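Local coordinates for protein PfVFT1 (PDB 5JKQ) that is probably a solute-binding protein of the bi-lobed Venus flytrap type in the malaria parasite, at residues I175-I181 with F268-T274; N214-L218 with I250-S254. The protein carries 3 engineered substitutions. All blocks are in the same frame, centred on the assembly; numbering follows the deposited sequence.

Contact 1: I175-I181 with F268-T274; sequences IKHSNKI and FDSFLKT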
# COMPACT_ATOMS: atom_id res chain seq x y z
N ILE A 175 0.72 -4.45 -4.03
CA ILE A 175 -0.67 -4.69 -3.66
C ILE A 175 -1.44 -3.38 -3.69
O ILE A 175 -0.98 -2.36 -3.17
CB ILE A 175 -0.77 -5.33 -2.25
CG1 ILE A 175 -0.11 -6.71 -2.27
CG2 ILE A 175 -2.23 -5.46 -1.81
CD1 ILE A 175 0.11 -7.31 -0.89
N LYS A 176 -2.62 -3.41 -4.31
CA LYS A 176 -3.46 -2.23 -4.45
C LYS A 176 -4.88 -2.49 -3.94
O LYS A 176 -5.31 -3.64 -3.85
CB LYS A 176 -3.54 -1.80 -5.92
CG LYS A 176 -2.20 -1.74 -6.64
CD LYS A 176 -2.39 -1.28 -8.07
CE LYS A 176 -1.13 -1.48 -8.90
NZ LYS A 176 -0.68 -0.21 -9.54
N HIS A 177 -5.58 -1.42 -3.60
CA HIS A 177 -7.02 -1.47 -3.43
C HIS A 177 -7.63 -0.36 -4.29
O HIS A 177 -6.97 0.63 -4.59
CB HIS A 177 -7.43 -1.34 -1.96
CG HIS A 177 -7.35 0.05 -1.41
ND1 HIS A 177 -6.29 0.47 -0.63
CD2 HIS A 177 -8.20 1.10 -1.49
CE1 HIS A 177 -6.49 1.73 -0.27
NE2 HIS A 177 -7.64 2.13 -0.78
N SER A 178 -8.88 -0.55 -4.70
CA SER A 178 -9.53 0.38 -5.61
C SER A 178 -10.37 1.41 -4.86
O SER A 178 -10.65 1.25 -3.68
CB SER A 178 -10.39 -0.38 -6.62
OG SER A 178 -10.80 0.47 -7.68
N ASN A 179 -10.76 2.46 -5.57
CA ASN A 179 -11.60 3.52 -5.01
C ASN A 179 -12.95 3.56 -5.70
O ASN A 179 -13.05 3.82 -6.90
CB ASN A 179 -10.89 4.87 -5.14
CG ASN A 179 -9.61 4.93 -4.34
OD1 ASN A 179 -9.61 5.34 -3.18
ND2 ASN A 179 -8.51 4.52 -4.95
N LYS A 180 -14.01 3.30 -4.93
CA LYS A 180 -15.36 3.30 -5.48
C LYS A 180 -15.97 4.70 -5.36
O LYS A 180 -15.58 5.49 -4.51
CB LYS A 180 -16.22 2.27 -4.75
CG LYS A 180 -15.61 0.88 -4.74
CD LYS A 180 -16.55 -0.14 -4.13
CE LYS A 180 -15.88 -1.50 -4.00
NZ LYS A 180 -15.41 -2.03 -5.31
N ILE A 181 -16.91 4.98 -6.26
CA ILE A 181 -17.57 6.28 -6.29
C ILE A 181 -19.07 6.08 -6.13
O ILE A 181 -19.70 5.43 -6.96
CB ILE A 181 -17.28 7.03 -7.62
CG1 ILE A 181 -15.78 7.27 -7.78
CG2 ILE A 181 -18.04 8.36 -7.67
CD1 ILE A 181 -15.37 7.78 -9.14
N PHE A 268 -20.12 2.61 -8.42
CA PHE A 268 -19.30 1.96 -9.45
C PHE A 268 -17.82 2.07 -9.10
O PHE A 268 -17.40 3.00 -8.42
CB PHE A 268 -19.58 2.57 -10.83
CG PHE A 268 -19.31 4.05 -10.91
CD1 PHE A 268 -18.04 4.52 -11.19
CD2 PHE A 268 -20.33 4.96 -10.70
CE1 PHE A 268 -17.79 5.88 -11.27
CE2 PHE A 268 -20.08 6.32 -10.78
CZ PHE A 268 -18.81 6.78 -11.07
N ASP A 269 -17.05 1.09 -9.57
CA ASP A 269 -15.61 1.06 -9.32
C ASP A 269 -14.89 1.89 -10.37
O ASP A 269 -14.89 1.55 -11.56
CB ASP A 269 -15.11 -0.39 -9.34
CG ASP A 269 -13.76 -0.55 -8.65
OD1 ASP A 269 -12.99 0.43 -8.57
OD2 ASP A 269 -13.47 -1.67 -8.18
N SER A 270 -14.28 2.99 -9.94
CA SER A 270 -13.53 3.87 -10.84
C SER A 270 -12.28 3.19 -11.38
O SER A 270 -11.74 3.59 -12.40
CB SER A 270 -13.14 5.16 -10.13
OG SER A 270 -12.20 4.91 -9.10
N PHE A 271 -11.83 2.17 -10.65
CA PHE A 271 -10.57 1.47 -10.94
C PHE A 271 -9.37 2.40 -10.83
O PHE A 271 -8.29 2.09 -11.32
CB PHE A 271 -10.62 0.82 -12.33
CG PHE A 271 -11.67 -0.26 -12.46
CD1 PHE A 271 -11.72 -1.30 -11.55
CD2 PHE A 271 -12.59 -0.23 -13.49
CE1 PHE A 271 -12.67 -2.29 -11.66
CE2 PHE A 271 -13.55 -1.23 -13.61
CZ PHE A 271 -13.58 -2.26 -12.68
N LEU A 272 -9.57 3.54 -10.18
CA LEU A 272 -8.47 4.41 -9.78
C LEU A 272 -7.88 3.83 -8.50
O LEU A 272 -8.50 3.90 -7.44
CB LEU A 272 -8.94 5.85 -9.56
CG LEU A 272 -9.48 6.56 -10.81
CD1 LEU A 272 -10.25 7.81 -10.42
CD2 LEU A 272 -8.34 6.91 -11.77
N LYS A 273 -6.69 3.25 -8.60
CA LYS A 273 -6.15 2.43 -7.53
C LYS A 273 -5.28 3.20 -6.54
O LYS A 273 -4.70 4.23 -6.87
CB LYS A 273 -5.33 1.27 -8.12
CG LYS A 273 -6.09 0.44 -9.14
CD LYS A 273 -7.41 -0.06 -8.58
CE LYS A 273 -8.11 -1.00 -9.55
NZ LYS A 273 -7.79 -2.42 -9.28
N THR A 274 -5.22 2.67 -5.32
CA THR A 274 -4.32 3.15 -4.29
C THR A 274 -3.32 2.04 -4.00
O THR A 274 -3.69 0.98 -3.50
CB THR A 274 -5.08 3.55 -3.01
OG1 THR A 274 -6.00 4.61 -3.30
CG2 THR A 274 -4.12 4.00 -1.91
O HOH W 1 -7.92 4.81 -1.31

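Contact 2: N214-L218 with I250-S254; sequences NCNAL and IGVIS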
# COMPACT_ATOMS: atom_id res chain seq x y z
N ASN A 214 -8.47 8.47 -0.73
CA ASN A 214 -9.64 8.41 -1.61
C ASN A 214 -9.72 9.64 -2.50
O ASN A 214 -9.89 9.53 -3.72
CB ASN A 214 -10.94 8.28 -0.79
CG ASN A 214 -11.14 6.90 -0.19
OD1 ASN A 214 -11.57 6.78 0.96
ND2 ASN A 214 -10.85 5.85 -0.96
N CYS A 215 -9.62 10.82 -1.90
CA CYS A 215 -9.67 12.07 -2.64
C CYS A 215 -8.48 12.23 -3.58
O CYS A 215 -8.61 12.80 -4.66
CB CYS A 215 -9.75 13.26 -1.69
SG CYS A 215 -11.43 13.69 -1.18
N ASN A 216 -7.32 11.72 -3.17
CA ASN A 216 -6.12 11.82 -3.99
C ASN A 216 -6.25 11.05 -5.30
O ASN A 216 -5.78 11.51 -6.34
CB ASN A 216 -4.90 11.32 -3.21
CG ASN A 216 -4.17 12.43 -2.48
OD1 ASN A 216 -3.99 13.53 -3.02
ND2 ASN A 216 -3.73 12.16 -1.26
N ALA A 217 -6.88 9.89 -5.24
CA ALA A 217 -7.06 9.07 -6.43
C ALA A 217 -7.88 9.80 -7.49
O ALA A 217 -7.69 9.60 -8.69
CB ALA A 217 -7.73 7.75 -6.07
N LEU A 218 -8.79 10.67 -7.04
CA LEU A 218 -9.62 11.45 -7.95
C LEU A 218 -9.00 12.81 -8.25
O LEU A 218 -9.27 13.40 -9.30
CB LEU A 218 -11.02 11.64 -7.37
CG LEU A 218 -12.03 10.54 -7.74
CD1 LEU A 218 -11.94 9.38 -6.78
CD2 LEU A 218 -13.44 11.11 -7.80
N ILE A 250 -20.38 13.58 -5.22
CA ILE A 250 -20.03 12.17 -5.10
C ILE A 250 -19.38 11.87 -3.76
O ILE A 250 -18.92 12.77 -3.05
CB ILE A 250 -19.08 11.70 -6.23
CG1 ILE A 250 -17.73 12.43 -6.15
CG2 ILE A 250 -19.72 11.90 -7.59
CD1 ILE A 250 -16.65 11.81 -7.00
N GLY A 251 -19.34 10.58 -3.43
CA GLY A 251 -18.62 10.09 -2.27
C GLY A 251 -17.60 9.07 -2.72
O GLY A 251 -17.95 8.12 -3.42
N VAL A 252 -16.35 9.28 -2.33
CA VAL A 252 -15.27 8.36 -2.68
C VAL A 252 -14.95 7.47 -1.48
O VAL A 252 -14.70 7.97 -0.38
CB VAL A 252 -14.00 9.10 -3.12
CG1 VAL A 252 -13.00 8.12 -3.72
CG2 VAL A 252 -14.33 10.20 -4.12
N ILE A 253 -14.96 6.16 -1.70
CA ILE A 253 -14.78 5.22 -0.61
C ILE A 253 -14.30 3.87 -1.14
O ILE A 253 -14.62 3.48 -2.26
CB ILE A 253 -16.09 5.06 0.19
CG1 ILE A 253 -15.83 4.34 1.52
CG2 ILE A 253 -17.16 4.34 -0.64
CD1 ILE A 253 -16.88 4.64 2.57
N SER A 254 -13.51 3.16 -0.34
CA SER A 254 -12.89 1.91 -0.77
C SER A 254 -13.80 0.70 -0.59
O SER A 254 -13.54 -0.36 -1.17
CB SER A 254 -11.58 1.69 0.00
OG SER A 254 -10.72 2.80 -0.12

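Contact 1: I175-I181 with F268-T274
N179 reaches across to L272 and T274 with a single amide, while its backbone N gives L272 O only a weak, bent bond. Its CB begins the crossing 3.5 Å from L272 O. CG lies beside the backbone N (chi1 -64°), which swings the amide towards the partner strand. At the tip, ND2 spends both hydrogens: one goes to L272 O at 2.6 Å, the other to T274 OG1 at 3.0 Å in a nearly straight bond (173°). Both acceptors lie in the amide plane, so the group's rotation is fixed. N179 OD1 accepts a hydrogen bond from a water at 2.6 Å, and also bonds to N214 of helix 212-222; that water is shared with T274 OG1 and H177 NE2.

Strands 175-184 and 265-281 run antiparallel along the waist of the molecule, as the strands joining the two lobes do in Venus flytrap domains. H177 pairs regularly with T274, and I181 with F268; in between, residues 270-271 interrupt the second strand. D269 OD1 accepts from F271 N in an Asx turn, while S270 OG accepts from L272 N in an ST turn. The same S270 OG donates to N179 O at 2.6 Å, in the carbonyl plane.

H177 stands with its ring between its own backbone N and carbonyl carbon (chi1 76°), bringing one face over T274 CB, 3.9 Å from the ring centroid; its ND1 is held by H276. On the face carrying K180 and D269, K180 NZ forms a salt bridge with D269 OD2 at 3.5 Å. The opposite face closes with I181, whose CB sits over the F268 ring and whose CD1 comes to 3.7 Å from F268 CE1.

Contact 2: N214-L218 with I250-S254
Helix 212-222 is the crossover helix of a beta-alpha-beta unit, linking the parallel strands 206-209 and 227-229, and here it packs against strand 250-253, which borders 206-209 in the same sheet. The example illustrates how a helix covers one face of a sheet: the two short segments cross at 113° with their axes 8.1 Å apart, close enough for branched side chains to meet directly.

V252 fills the middle. Its CG1 is trans to the backbone N (chi1 -169°) and CG2 sits beside that N, which leaves both methyls facing the helix. V252 CG1 touches residues one helical turn apart, 3.4 Å from N214 O and 3.5 Å from L218 CD1, and it also rests on N214 CB at 3.6 Å. L218 arrives tip first and divides its methyls: CD1 goes to V252, while CD2 meets I250 CD1 end-on at 3.4 Å. Strand 206-209 runs alongside, with I207 touching both I250 and V252, and the disulfide between C215 and C209 ties the helix covalently to that strand.

Apolar contact gives way to polar contact at the start of the helical segment. N214 lays its side chain along the strand backbone, with CG 4.0 Å from I253 CA, and its buried amide is fully engaged: OD1 has a hydrogen-bond partner beyond the two segments, and the stronger bond of ND2 runs to N179. The second ND2 bond goes to S254 OG at 3.2 Å, with an N-H...O angle of 164° and the serine oxygen close to the amide plane.

How the contacts relate
Contacts 1 and 2 have centres 8 Å apart, and strand 175-184, half of contact 1, also pairs with strand 250-253 of contact 2. Contact 2 is nested in the chain loop that contact 1 closes; strands 250-253 and 265-281 follow each other in the chain, and both pair antiparallel with 175-184. The backbone joins the contacts through K180 N and I253 O, 2.7 Å apart. Side chains join them as well: N179 OD1 and N214 ND2 lie 2.6 Å apart, a probable hydrogen bond between two asparagine amides, and H177 NE2 packs 3.2 Å from S254 OG. Both contacts thus involve one sheet, whose long strands probably join the two lobes.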